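Local coordinates for RagB/SusD domain protein (Flavobacterium johnsoniae, PDB 5J5U) that binds chitin and, as a SusD homologue, probably captures chitin chains at the outer membrane for uptake and breakdown, at residues T70-W73 with R74-A78; N79-K82 with N83-D86; M194-S197 with E198-P201; Q467-G470 with G471-W475; D258-S261 with S262-D266. All coordinates share one frame; numbering follows the deposited sequence.

Interaction 1. Residues T70-W73 with R74-A78; sequences TALW and RNVYA
Trp73 and Tyr77, one helical turn apart on helix 66-90 of this SusD-like, largely helical fold, form a T-shaped (edge-to-face) pair. The evidence is direct: the Tyr77 ring and the five-membered ring of Trp73 have centroids 4.8 Å apart and planes inclined at 68°. Tyr77 presents its CD2-CE2 edge, and CE2 sits over the centre of the indole, 3.6 Å from Trp73 CE2. Trp73 reaches this place because its CG lies anti to the backbone N (chi1 177°), which sends the indole outward from the helix, where Tyr77 of the next turn can meet one face. Tyr77 differs, with CG anti to its carbonyl carbon, which leans its ring back toward the preceding turn. The Tyr77 hydroxyl is held elsewhere, by a hydrogen bond to Pro123 O, which should restrict the tilt of the ring. Tyr119 adds a second edge-to-face partner for Trp73, and its hydroxyl also bonds to Trp73 N.

Leu72 and Val76 repeat the four-residue spacing without aromatic character. They lie side by side and point the same way, with Leu72 CD1 4.0 Å from Val76 CG2, and both side chains pack on helix 98-119. Beneath the ring pair the helix backbone remains bonded: Tyr77 N donates to Trp73 O at 3.0 Å, the N-H...O angle being 170°.

Interaction 2. Residues N79-K82 with N83-D86; sequences NELK and NVVD
Asn83 reaches back along helix 66-90 to Asn79 in a local side-chain-to-backbone contact, set where that helix packs against helices 16-29 and 98-119. Asn83 ND2 donates to Asn79 O at 2.9 Å with an N-H...O angle of 157°. The acceptor lies only 3° out of the Asn83 amide plane, and the donor comes almost head-on to the carbonyl (C=O...N angle 169°), with a moderate bend at the hydrogen. Lys82 comes to the same oxygen from the neighbouring position: its chain bends at both of its last two torsions and brings NZ 3.4 Å from Asn79 O, a weak bond. Asn79 O therefore receives two side-chain donors of unequal strength, while the Lys82 and Asn83 side chains run alongside each other.

The backbone around them is that of an alpha-helix, with i to i+4 bonds such as Val85 N to Leu81 O at 2.9 Å and Asp86 N to Lys82 O at 3.0 Å. Glu80 O accepts from Val84 N at 3.3 Å and more weakly from Asn83 N. On another part of the helix surface, Leu81 meets both valines of the next turn loosely; its CG is 4.4 Å from Val85 CG2. Val84 CG1, placed between the backbone N and the carbonyl carbon, is directed at Leu81 O, 3.1 Å away. The buried Glu80 carboxylate is satisfied across the helix packing, by a salt bridge to Arg114 and a hydrogen bond to Tyr33. Lys82 and Asp86 carry opposite charges one turn apart, but NZ and OD2 stay 6.2 Å from each other.

Interaction 3. Residues M194-S197 with E198-P201; sequences MRIS and EVSP
Ser197 and Glu198 lock together side chain to side chain just beyond the C-terminal end of helix 178-195, in the short connection to helix 201-214. Ser197 OG donates to Glu198 OE2 at 2.6 Å, and the carboxylate uses its anti lone pair, the one facing away from its other oxygen. Two torsions bring neighbouring residues into this grip: Ser197 OG stands between its backbone N and carbonyl carbon (chi1 64°), and the Glu198 chain folds back at chi2 (-44°). The same two atoms have outside partners, OE2 in a salt bridge with Arg350 and OG in a hydrogen bond with Arg424.

Ile196, the first residue to leave helical backbone angles, is the third main contributor. Its CB meets Val199 CG1 at 3.7 Å, the two side chains crossing at a slant. Its carbonyl accepts Ser200 N at 2.9 Å with an N-H...O angle of 155°, which closes the turn before the next helix starts. A water spans the same bend, donating to Arg195 O at 2.9 Å and accepting from Glu198 N at 2.8 Å.

A glutamine in place of Glu198 would probably leave Arg350 without its charge partner and weaken the acceptor for the serine hydroxyl. With arginines close to both linked groups, the geometry implies a compact polar network in which positive charge is likely to favour an ionised carboxylate.

Interaction 4. Residues Q467-G470 with G471-W475; sequences QRMG and GTNDW
Met469 folds over the chain that follows it and meets Thr472 and Asn473. Both ends of its side chain approach one carbonyl: Met469 CE lies 3.1 Å from Thr472 O, a close carbon-to-oxygen approach, and Met469 CB is 3.5 Å from that oxygen. The methyl also reaches Asn473, 4.0 Å from its CA and 4.1 Å from its OD1. The methionine chain bends at its last torsion (chi3 -67°), turning CE toward this backbone; no hydrogen bond joins the two segments, so the direct contact rests on van der Waals packing.

One step outward, Asn473 is fixed by its amide. Its ND2 bonds to Tyr450 O and the Tyr462 hydroxyl while OD1 accepts from Arg447. Arg447 also touches Met469, so it borders both sides of the packing.

The reversal that lets Met469 face residues 472-473 depends on two glycines. Gly470 and Gly471 both have positive phi, 98° and 106°, and at Gly471 a CB would lie only 2.3 Å from Gly470 O, a clash that excludes a side chain. Gly470 N bonds to Gln467 O at 3.1 Å, tying the turn to the last helical residues. With its positive phi and two bonds back into the final turn, Gly470 makes this the Schellman motif that ends helix 459-468.

Interaction 5. Residues D258-S261 with S262-D266; sequences DHFS and SLLID
Phe260 holds CG anti to its carbonyl carbon, and Ile265 does the same with CG1 (chi1 -64°), then folds at chi2 (-58°) to swing CD1 back to the phenylalanine. Ile265 CD1 thus meets Phe260 CB at 3.7 Å and ring atom CD2 at 4.0 Å, the two side chains crossing at about a right angle. Leu264 adds a looser touch, its CD2 4.1 Å from Phe260 CD1.

Between these apolar groups, strand 259-260 gives way to helix 262-270 with Ser261 as the N-cap. Ser261 OG accepts Leu264 N at 3.3 Å, a capping bond that is weak though fairly straight. The stronger partner of this hydroxyl is Gln47 O, which joins the cap to the chain just before strand 49-50, the antiparallel partner of 259-260. The first helical backbone bond is firmer: Ile265 N donates to Ser261 O at 3.1 Å and is almost perfectly straight at 179°. An alanine at Ile265 would keep that backbone bond, but losing CG1 and CD1 is likely to open a gap beside Phe260 CB. Leu263 and Leu264 also pack on Trp408 of helix 399-410.

How the interactions relate
Along the chain the order is interaction 1, 2, 3, 5 and then 4. Interactions 1 and 2 are successive parts of helix 66-90; their centres are 12 Å apart and a probable hydrogen bond from Leu81 N to Val76 O joins them. The others touch neither these nor each other. Interaction 4, though last in sequence, returns to within about 7 Å of interaction 1 at the nearest atoms, and Tyr450 contacts both Trp73 and Asn473. Interactions 3 and 4 span the C-terminal ends of helices 178-195 and 459-468, whereas interaction 5 starts a helix. Interactions 2 and 5, with centres 37 Å apart, lie on opposite sides of the chain's centre. Contacts within a helix, at helix exits and at a helix start are thus spread over this largely helical chain.

Interaction 1. Residues T70-W73 with R74-A78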
loop_
_atom_site.group_PDB
_atom_site.type_symbol
_atom_site.label_atom_id
_atom_site.label_comp_id
_atom_site.label_asym_id
_atom_site.label_seq_id
_atom_site.Cartn_x
_atom_site.Cartn_y
_atom_site.Cartn_z
ATOM N N THR A 70 -15.910 5.947 -0.098
ATOM C CA THR A 70 -16.158 5.558 -1.482
ATOM C C THR A 70 -15.285 6.259 -2.527
ATOM O O THR A 70 -15.422 5.982 -3.732
ATOM C CB THR A 70 -17.623 5.802 -1.875
ATOM O OG1 THR A 70 -17.913 7.205 -1.842
ATOM C CG2 THR A 70 -18.570 5.042 -0.946
ATOM N N ALA A 71 -14.390 7.140 -2.082
ATOM C CA ALA A 71 -13.495 7.879 -2.982
ATOM C C ALA A 71 -12.651 6.990 -3.940
ATOM O O ALA A 71 -12.558 7.270 -5.147
ATOM C CB ALA A 71 -12.579 8.767 -2.161
ATOM N N LEU A 72 -12.017 5.943 -3.402
ATOM C CA LEU A 72 -11.292 4.985 -4.249
ATOM C C LEU A 72 -12.232 4.380 -5.317
ATOM O O LEU A 72 -11.917 4.396 -6.503
ATOM C CB LEU A 72 -10.669 3.868 -3.405
ATOM C CG LEU A 72 -9.750 2.858 -4.099
ATOM C CD1 LEU A 72 -8.498 3.554 -4.578
ATOM C CD2 LEU A 72 -9.398 1.703 -3.175
ATOM N N TRP A 73 -13.390 3.867 -4.890
ATOM C CA TRP A 73 -14.371 3.313 -5.820
ATOM C C TRP A 73 -14.694 4.271 -6.978
ATOM O O TRP A 73 -14.504 3.957 -8.162
ATOM C CB TRP A 73 -15.642 2.978 -5.065
ATOM C CG TRP A 73 -16.778 2.472 -5.899
ATOM C CD1 TRP A 73 -17.620 3.206 -6.682
ATOM C CD2 TRP A 73 -17.232 1.115 -5.983
ATOM N NE1 TRP A 73 -18.552 2.384 -7.271
ATOM C CE2 TRP A 73 -18.347 1.099 -6.843
ATOM C CE3 TRP A 73 -16.800 -0.088 -5.411
ATOM C CZ2 TRP A 73 -19.032 -0.065 -7.149
ATOM C CZ3 TRP A 73 -17.477 -1.245 -5.717
ATOM C CH2 TRP A 73 -18.586 -1.222 -6.585
ATOM N N ARG A 74 -15.164 5.448 -6.600
ATOM C CA ARG A 74 -15.621 6.439 -7.554
ATOM C C ARG A 74 -14.533 6.835 -8.544
ATOM O O ARG A 74 -14.793 6.904 -9.749
ATOM C CB ARG A 74 -16.122 7.668 -6.821
ATOM C CG ARG A 74 -16.218 8.886 -7.700
ATOM C CD ARG A 74 -16.559 10.106 -6.870
ATOM N NE ARG A 74 -17.047 11.197 -7.716
ATOM C CZ ARG A 74 -16.274 12.139 -8.250
ATOM N NH1 ARG A 74 -14.961 12.147 -8.019
ATOM N NH2 ARG A 74 -16.820 13.082 -9.011
ATOM N N ASN A 75 -13.306 7.048 -8.061
ATOM C CA ASN A 75 -12.287 7.556 -8.962
ATOM C C ASN A 75 -11.623 6.470 -9.791
ATOM O O ASN A 75 -11.244 6.701 -10.952
ATOM C CB ASN A 75 -11.243 8.368 -8.206
ATOM C CG ASN A 75 -11.681 9.822 -8.017
ATOM O OD1 ASN A 75 -12.872 10.116 -7.928
ATOM N ND2 ASN A 75 -10.730 10.733 -8.043
ATOM N N VAL A 76 -11.502 5.278 -9.235
ATOM C CA VAL A 76 -11.002 4.182 -10.048
ATOM C C VAL A 76 -11.984 3.887 -11.202
ATOM O O VAL A 76 -11.567 3.779 -12.347
ATOM C CB VAL A 76 -10.750 2.897 -9.208
ATOM C CG1 VAL A 76 -10.703 1.676 -10.102
ATOM C CG2 VAL A 76 -9.461 3.031 -8.422
ATOM N N TYR A 77 -13.280 3.817 -10.925
ATOM C CA TYR A 77 -14.187 3.535 -12.021
ATOM C C TYR A 77 -14.342 4.723 -12.977
ATOM O O TYR A 77 -14.521 4.522 -14.170
ATOM C CB TYR A 77 -15.549 3.089 -11.493
ATOM C CG TYR A 77 -15.495 1.680 -10.959
ATOM C CD1 TYR A 77 -15.131 0.614 -11.783
ATOM C CD2 TYR A 77 -15.780 1.411 -9.632
ATOM C CE1 TYR A 77 -15.077 -0.689 -11.291
ATOM C CE2 TYR A 77 -15.716 0.124 -9.136
ATOM C CZ TYR A 77 -15.356 -0.917 -9.960
ATOM O OH TYR A 77 -15.296 -2.185 -9.436
ATOM N N ALA A 78 -14.275 5.955 -12.481
ATOM C CA ALA A 78 -14.400 7.103 -13.378
ATOM C C ALA A 78 -13.171 7.294 -14.284
ATOM O O ALA A 78 -13.309 7.548 -15.481
ATOM C CB ALA A 78 -14.666 8.358 -12.585
#

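Interaction 2. Residues N79-K82 with N83-D86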
loop_
_atom_site.group_PDB
_atom_site.type_symbol
_atom_site.label_atom_id
_atom_site.label_comp_id
_atom_site.label_asym_id
_atom_site.label_seq_id
_atom_site.Cartn_x
_atom_site.Cartn_y
_atom_site.Cartn_z
ATOM N N ASN A 79 -11.970 7.116 -13.745
ATOM C CA ASN A 79 -10.767 7.539 -14.465
ATOM C C ASN A 79 -9.900 6.411 -14.989
ATOM O O ASN A 79 -9.414 6.494 -16.113
ATOM C CB ASN A 79 -9.888 8.434 -13.578
ATOM C CG ASN A 79 -10.599 9.708 -13.143
ATOM O OD1 ASN A 79 -11.406 10.264 -13.896
ATOM N ND2 ASN A 79 -10.301 10.179 -11.923
ATOM N N GLU A 80 -9.667 5.387 -14.168
ATOM C CA GLU A 80 -8.563 4.448 -14.418
ATOM C C GLU A 80 -8.937 3.185 -15.192
ATOM O O GLU A 80 -8.367 2.925 -16.245
ATOM C CB GLU A 80 -7.902 4.059 -13.088
ATOM C CG GLU A 80 -7.308 5.262 -12.348
ATOM C CD GLU A 80 -6.816 4.939 -10.944
ATOM O OE1 GLU A 80 -6.629 3.743 -10.610
ATOM O OE2 GLU A 80 -6.623 5.899 -10.164
ATOM N N LEU A 81 -9.911 2.427 -14.689
ATOM C CA LEU A 81 -10.180 1.093 -15.215
ATOM C C LEU A 81 -10.536 1.123 -16.696
ATOM O O LEU A 81 -10.053 0.300 -17.480
ATOM C CB LEU A 81 -11.290 0.434 -14.421
ATOM C CG LEU A 81 -11.504 -1.032 -14.755
ATOM C CD1 LEU A 81 -10.306 -1.882 -14.345
ATOM C CD2 LEU A 81 -12.758 -1.476 -14.031
ATOM N N LYS A 82 -11.334 2.112 -17.078
ATOM C CA LYS A 82 -11.792 2.256 -18.451
ATOM C C LYS A 82 -10.664 2.511 -19.450
ATOM O O LYS A 82 -10.642 1.936 -20.540
ATOM C CB LYS A 82 -12.810 3.389 -18.508
ATOM C CG LYS A 82 -12.819 4.171 -19.805
ATOM C CD LYS A 82 -13.754 5.368 -19.684
ATOM C CE LYS A 82 -13.421 6.207 -18.451
ATOM N NZ LYS A 82 -11.993 6.639 -18.391
ATOM N N ASN A 83 -9.695 3.326 -19.061
ATOM C CA ASN A 83 -8.592 3.621 -19.958
ATOM C C ASN A 83 -7.760 2.395 -20.220
ATOM O O ASN A 83 -7.361 2.121 -21.362
ATOM C CB ASN A 83 -7.704 4.721 -19.387
ATOM C CG ASN A 83 -8.145 6.085 -19.821
ATOM O OD1 ASN A 83 -7.951 6.470 -20.972
ATOM N ND2 ASN A 83 -8.781 6.817 -18.915
ATOM N N VAL A 84 -7.490 1.658 -19.152
ATOM C CA VAL A 84 -6.574 0.545 -19.253
ATOM C C VAL A 84 -7.277 -0.616 -19.984
ATOM O O VAL A 84 -6.631 -1.392 -20.718
ATOM C CB VAL A 84 -6.040 0.169 -17.867
ATOM C CG1 VAL A 84 -7.105 -0.537 -17.044
ATOM C CG2 VAL A 84 -4.793 -0.666 -18.009
ATOM N N VAL A 85 -8.606 -0.702 -19.831
ATOM C CA VAL A 85 -9.398 -1.622 -20.649
ATOM C C VAL A 85 -9.310 -1.257 -22.147
ATOM O O VAL A 85 -9.076 -2.126 -22.997
ATOM C CB VAL A 85 -10.864 -1.652 -20.211
ATOM C CG1 VAL A 85 -11.725 -2.339 -21.273
ATOM C CG2 VAL A 85 -10.977 -2.418 -18.905
ATOM N N ASP A 86 -9.463 0.027 -22.462
ATOM C CA ASP A 86 -9.338 0.484 -23.857
ATOM C C ASP A 86 -7.948 0.226 -24.454
ATOM O O ASP A 86 -7.838 -0.137 -25.634
ATOM C CB ASP A 86 -9.658 1.969 -23.972
ATOM C CG ASP A 86 -11.139 2.233 -24.039
ATOM O OD1 ASP A 86 -11.888 1.324 -24.486
ATOM O OD2 ASP A 86 -11.555 3.344 -23.625
#

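Interaction 3. Residues M194-S197 with E198-P201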
loop_
_atom_site.group_PDB
_atom_site.type_symbol
_atom_site.label_atom_id
_atom_site.label_comp_id
_atom_site.label_asym_id
_atom_site.label_seq_id
_atom_site.Cartn_x
_atom_site.Cartn_y
_atom_site.Cartn_z
ATOM N N MET A 194 0.970 -14.031 -1.514
ATOM C CA MET A 194 1.012 -13.971 -0.055
ATOM C C MET A 194 -0.332 -13.511 0.489
ATOM O O MET A 194 -0.762 -13.966 1.558
ATOM C CB MET A 194 2.145 -13.068 0.431
ATOM C CG MET A 194 3.544 -13.645 0.115
ATOM S SD MET A 194 3.835 -15.379 0.604
ATOM C CE MET A 194 3.358 -16.220 -0.855
ATOM N N ARG A 195 -1.026 -12.654 -0.257
ATOM C CA ARG A 195 -2.265 -12.123 0.300
ATOM C C ARG A 195 -3.320 -13.237 0.495
ATOM O O ARG A 195 -4.168 -13.127 1.370
ATOM C CB ARG A 195 -2.816 -10.981 -0.563
ATOM C CG ARG A 195 -3.867 -10.155 0.170
ATOM C CD ARG A 195 -3.710 -8.674 -0.144
ATOM N NE ARG A 195 -2.453 -8.135 0.372
ATOM C CZ ARG A 195 -1.817 -7.113 -0.178
ATOM N NH1 ARG A 195 -2.340 -6.522 -1.243
ATOM N NH2 ARG A 195 -0.670 -6.673 0.336
ATOM N N ILE A 196 -3.273 -14.297 -0.307
ATOM C CA ILE A 196 -4.205 -15.412 -0.107
ATOM C C ILE A 196 -3.622 -16.609 0.640
ATOM O O ILE A 196 -4.119 -17.722 0.498
ATOM C CB ILE A 196 -4.790 -15.922 -1.440
ATOM C CG1 ILE A 196 -3.667 -16.376 -2.375
ATOM C CG2 ILE A 196 -5.665 -14.848 -2.075
ATOM C CD1 ILE A 196 -4.158 -17.019 -3.642
ATOM N N SER A 197 -2.603 -16.376 1.463
ATOM C CA SER A 197 -1.939 -17.460 2.187
ATOM C C SER A 197 -2.884 -18.100 3.199
ATOM O O SER A 197 -2.824 -19.304 3.425
ATOM C CB SER A 197 -0.685 -16.950 2.909
ATOM O OG SER A 197 -1.033 -16.011 3.911
ATOM N N GLU A 198 -3.765 -17.294 3.788
ATOM C CA GLU A 198 -4.657 -17.783 4.826
ATOM C C GLU A 198 -5.883 -18.466 4.246
ATOM O O GLU A 198 -6.404 -19.430 4.828
ATOM C CB GLU A 198 -5.082 -16.645 5.759
ATOM C CG GLU A 198 -3.919 -15.915 6.385
ATOM C CD GLU A 198 -2.832 -16.864 6.896
ATOM O OE1 GLU A 198 -2.976 -17.437 8.003
ATOM O OE2 GLU A 198 -1.816 -17.033 6.184
ATOM N N VAL A 199 -6.368 -17.979 3.114
ATOM C CA VAL A 199 -7.607 -18.539 2.614
ATOM C C VAL A 199 -7.370 -19.708 1.659
ATOM O O VAL A 199 -8.130 -20.662 1.645
ATOM C CB VAL A 199 -8.472 -17.461 1.909
ATOM C CG1 VAL A 199 -7.700 -16.790 0.745
ATOM C CG2 VAL A 199 -9.792 -18.083 1.439
ATOM N N SER A 200 -6.304 -19.634 0.875
ATOM C CA SER A 200 -6.021 -20.651 -0.131
ATOM C C SER A 200 -4.546 -20.988 -0.176
ATOM O O SER A 200 -3.873 -20.631 -1.154
ATOM C CB SER A 200 -6.469 -20.177 -1.520
ATOM O OG SER A 200 -7.862 -19.911 -1.571
ATOM N N PRO A 201 -4.040 -21.658 0.877
ATOM C CA PRO A 201 -2.617 -21.989 1.081
ATOM C C PRO A 201 -1.942 -22.689 -0.102
ATOM O O PRO A 201 -0.788 -22.382 -0.379
ATOM C CB PRO A 201 -2.648 -22.912 2.297
ATOM C CG PRO A 201 -3.868 -22.522 3.021
ATOM C CD PRO A 201 -4.867 -22.117 2.003
HETATM O O HOH W 1 -5.408 -15.133 3.046
#

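Interaction 4. Residues Q467-G470 with G471-W475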
loop_
_atom_site.group_PDB
_atom_site.type_symbol
_atom_site.label_atom_id
_atom_site.label_comp_id
_atom_site.label_asym_id
_atom_site.label_seq_id
_atom_site.Cartn_x
_atom_site.Cartn_y
_atom_site.Cartn_z
ATOM N N GLN A 467 -25.607 -10.155 -0.203
ATOM C CA GLN A 467 -25.945 -11.502 0.249
ATOM C C GLN A 467 -24.707 -12.320 0.514
ATOM O O GLN A 467 -24.636 -13.036 1.508
ATOM C CB GLN A 467 -26.796 -12.248 -0.774
ATOM C CG GLN A 467 -28.281 -12.204 -0.551
ATOM C CD GLN A 467 -29.031 -12.932 -1.655
ATOM O OE1 GLN A 467 -28.667 -12.839 -2.822
ATOM N NE2 GLN A 467 -30.043 -13.694 -1.287
ATOM N N ARG A 468 -23.740 -12.248 -0.398
ATOM C CA ARG A 468 -22.512 -13.016 -0.194
ATOM C C ARG A 468 -21.681 -12.484 0.978
ATOM O O ARG A 468 -20.797 -13.180 1.464
ATOM C CB ARG A 468 -21.663 -13.030 -1.465
ATOM C CG ARG A 468 -22.394 -13.608 -2.640
ATOM C CD ARG A 468 -21.426 -14.045 -3.685
ATOM N NE ARG A 468 -20.755 -12.926 -4.316
ATOM C CZ ARG A 468 -20.930 -12.594 -5.593
ATOM N NH1 ARG A 468 -21.746 -13.332 -6.337
ATOM N NH2 ARG A 468 -20.281 -11.545 -6.124
ATOM N N MET A 469 -21.955 -11.263 1.433
ATOM C CA MET A 469 -21.270 -10.760 2.628
ATOM C C MET A 469 -21.994 -11.065 3.953
ATOM O O MET A 469 -21.561 -10.621 5.022
ATOM C CB MET A 469 -21.051 -9.252 2.524
ATOM C CG MET A 469 -19.814 -8.893 1.740
ATOM S SD MET A 469 -19.381 -7.137 1.807
ATOM C CE MET A 469 -20.754 -6.380 0.926
ATOM N N GLY A 470 -23.103 -11.794 3.881
ATOM C CA GLY A 470 -23.866 -12.136 5.067
ATOM C C GLY A 470 -25.035 -11.182 5.254
ATOM O O GLY A 470 -25.647 -11.145 6.315
ATOM N N GLY A 471 -25.331 -10.378 4.234
ATOM C CA GLY A 471 -26.487 -9.507 4.294
ATOM C C GLY A 471 -26.221 -8.026 4.501
ATOM O O GLY A 471 -27.162 -7.239 4.529
ATOM N N THR A 472 -24.967 -7.626 4.674
ATOM C CA THR A 472 -24.653 -6.192 4.854
ATOM C C THR A 472 -23.624 -5.629 3.869
ATOM O O THR A 472 -22.838 -6.360 3.288
ATOM C CB THR A 472 -24.124 -5.879 6.289
ATOM O OG1 THR A 472 -23.111 -6.817 6.624
ATOM C CG2 THR A 472 -25.223 -5.982 7.314
ATOM N N ASN A 473 -23.694 -4.316 3.667
ATOM C CA ASN A 473 -22.661 -3.546 2.985
ATOM C C ASN A 473 -22.101 -2.593 4.000
ATOM O O ASN A 473 -22.421 -1.414 4.000
ATOM C CB ASN A 473 -23.182 -2.780 1.771
ATOM C CG ASN A 473 -22.105 -1.895 1.146
ATOM O OD1 ASN A 473 -20.906 -2.242 1.160
ATOM N ND2 ASN A 473 -22.518 -0.728 0.632
ATOM N N ASP A 474 -21.312 -3.152 4.910
ATOM C CA ASP A 474 -20.813 -2.441 6.067
ATOM C C ASP A 474 -19.271 -2.494 6.125
ATOM O O ASP A 474 -18.651 -3.362 5.511
ATOM C CB ASP A 474 -21.440 -3.023 7.327
ATOM C CG ASP A 474 -21.393 -2.067 8.473
ATOM O OD1 ASP A 474 -21.554 -0.853 8.212
ATOM O OD2 ASP A 474 -21.199 -2.517 9.624
ATOM N N TRP A 475 -18.679 -1.537 6.831
ATOM C CA TRP A 475 -17.232 -1.439 7.024
ATOM C C TRP A 475 -16.666 -2.457 8.051
ATOM O O TRP A 475 -15.476 -2.614 8.172
ATOM C CB TRP A 475 -16.928 0.056 7.292
ATOM C CG TRP A 475 -16.961 0.747 8.676
ATOM C CD1 TRP A 475 -15.924 1.371 9.287
ATOM C CD2 TRP A 475 -18.087 0.907 9.558
ATOM N NE1 TRP A 475 -16.325 1.927 10.476
ATOM C CE2 TRP A 475 -17.654 1.648 10.670
ATOM C CE3 TRP A 475 -19.446 0.544 9.488
ATOM C CZ2 TRP A 475 -18.506 2.006 11.739
ATOM C CZ3 TRP A 475 -20.311 0.896 10.561
ATOM C CH2 TRP A 475 -19.820 1.611 11.675
#

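Interaction 5. Residues D258-S261 with S262-D266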
loop_
_atom_site.group_PDB
_atom_site.type_symbol
_atom_site.label_atom_id
_atom_site.label_comp_id
_atom_site.label_asym_id
_atom_site.label_seq_id
_atom_site.Cartn_x
_atom_site.Cartn_y
_atom_site.Cartn_z
ATOM N N ASP A 258 -0.247 16.436 10.163
ATOM C CA ASP A 258 -0.077 15.000 10.367
ATOM C C ASP A 258 1.280 14.691 10.985
ATOM O O ASP A 258 2.285 15.282 10.597
ATOM C CB ASP A 258 -0.222 14.221 9.054
ATOM C CG ASP A 258 -1.639 14.268 8.486
ATOM O OD1 ASP A 258 -2.574 13.710 9.122
ATOM O OD2 ASP A 258 -1.806 14.847 7.378
ATOM N N HIS A 259 1.285 13.763 11.948
ATOM C CA HIS A 259 2.506 13.208 12.544
ATOM C C HIS A 259 2.503 11.711 12.368
ATOM O O HIS A 259 1.453 11.119 12.105
ATOM C CB HIS A 259 2.612 13.506 14.038
ATOM C CG HIS A 259 2.453 14.949 14.402
ATOM N ND1 HIS A 259 3.484 15.698 14.935
ATOM C CD2 HIS A 259 1.384 15.778 14.329
ATOM C CE1 HIS A 259 3.052 16.923 15.183
ATOM N NE2 HIS A 259 1.784 17.000 14.817
ATOM N N PHE A 260 3.662 11.087 12.541
ATOM C CA PHE A 260 3.721 9.633 12.613
ATOM C C PHE A 260 3.147 9.181 13.945
ATOM O O PHE A 260 3.151 9.928 14.930
ATOM C CB PHE A 260 5.162 9.117 12.422
ATOM C CG PHE A 260 5.733 9.439 11.067
ATOM C CD1 PHE A 260 5.041 9.101 9.917
ATOM C CD2 PHE A 260 6.961 10.076 10.939
ATOM C CE1 PHE A 260 5.542 9.392 8.666
ATOM C CE2 PHE A 260 7.477 10.362 9.679
ATOM C CZ PHE A 260 6.762 10.019 8.540
ATOM N N SER A 261 2.600 7.978 13.984
ATOM C CA SER A 261 1.982 7.523 15.220
ATOM C C SER A 261 3.034 7.141 16.266
ATOM O O SER A 261 4.171 6.822 15.922
ATOM C CB SER A 261 1.062 6.344 14.937
ATOM O OG SER A 261 1.812 5.169 14.707
ATOM N N SER A 262 2.653 7.165 17.536
ATOM C CA SER A 262 3.558 6.731 18.600
ATOM C C SER A 262 4.015 5.278 18.389
ATOM O O SER A 262 5.131 4.916 18.727
ATOM C CB SER A 262 2.892 6.896 19.974
ATOM O OG SER A 262 1.680 6.152 20.066
ATOM N N LEU A 263 3.148 4.441 17.830
ATOM C CA LEU A 263 3.510 3.050 17.565
ATOM C C LEU A 263 4.740 2.955 16.624
ATOM O O LEU A 263 5.720 2.235 16.906
ATOM C CB LEU A 263 2.310 2.308 16.977
ATOM C CG LEU A 263 2.468 0.808 16.705
ATOM C CD1 LEU A 263 2.615 0.003 18.005
ATOM C CD2 LEU A 263 1.297 0.300 15.854
ATOM N N LEU A 264 4.692 3.682 15.514
ATOM C CA LEU A 264 5.790 3.648 14.566
ATOM C C LEU A 264 7.049 4.291 15.150
ATOM O O LEU A 264 8.114 3.698 15.120
ATOM C CB LEU A 264 5.401 4.349 13.264
ATOM C CG LEU A 264 6.437 4.447 12.138
ATOM C CD1 LEU A 264 6.838 3.060 11.712
ATOM C CD2 LEU A 264 5.847 5.194 10.962
ATOM N N ILE A 265 6.923 5.487 15.704
ATOM C CA ILE A 265 8.089 6.184 16.230
ATOM C C ILE A 265 8.745 5.378 17.344
ATOM O O ILE A 265 9.947 5.172 17.311
ATOM C CB ILE A 265 7.742 7.580 16.752
ATOM C CG1 ILE A 265 7.245 8.459 15.597
ATOM C CG2 ILE A 265 8.975 8.208 17.439
ATOM C CD1 ILE A 265 8.233 8.618 14.447
ATOM N N ASP A 266 7.963 4.926 18.321
ATOM C CA ASP A 266 8.515 4.070 19.360
ATOM C C ASP A 266 9.199 2.842 18.764
ATOM O O ASP A 266 10.247 2.439 19.247
ATOM C CB ASP A 266 7.446 3.590 20.351
ATOM C CG ASP A 266 6.926 4.690 21.249
ATOM O OD1 ASP A 266 7.444 5.825 21.221
ATOM O OD2 ASP A 266 6.009 4.391 22.032
#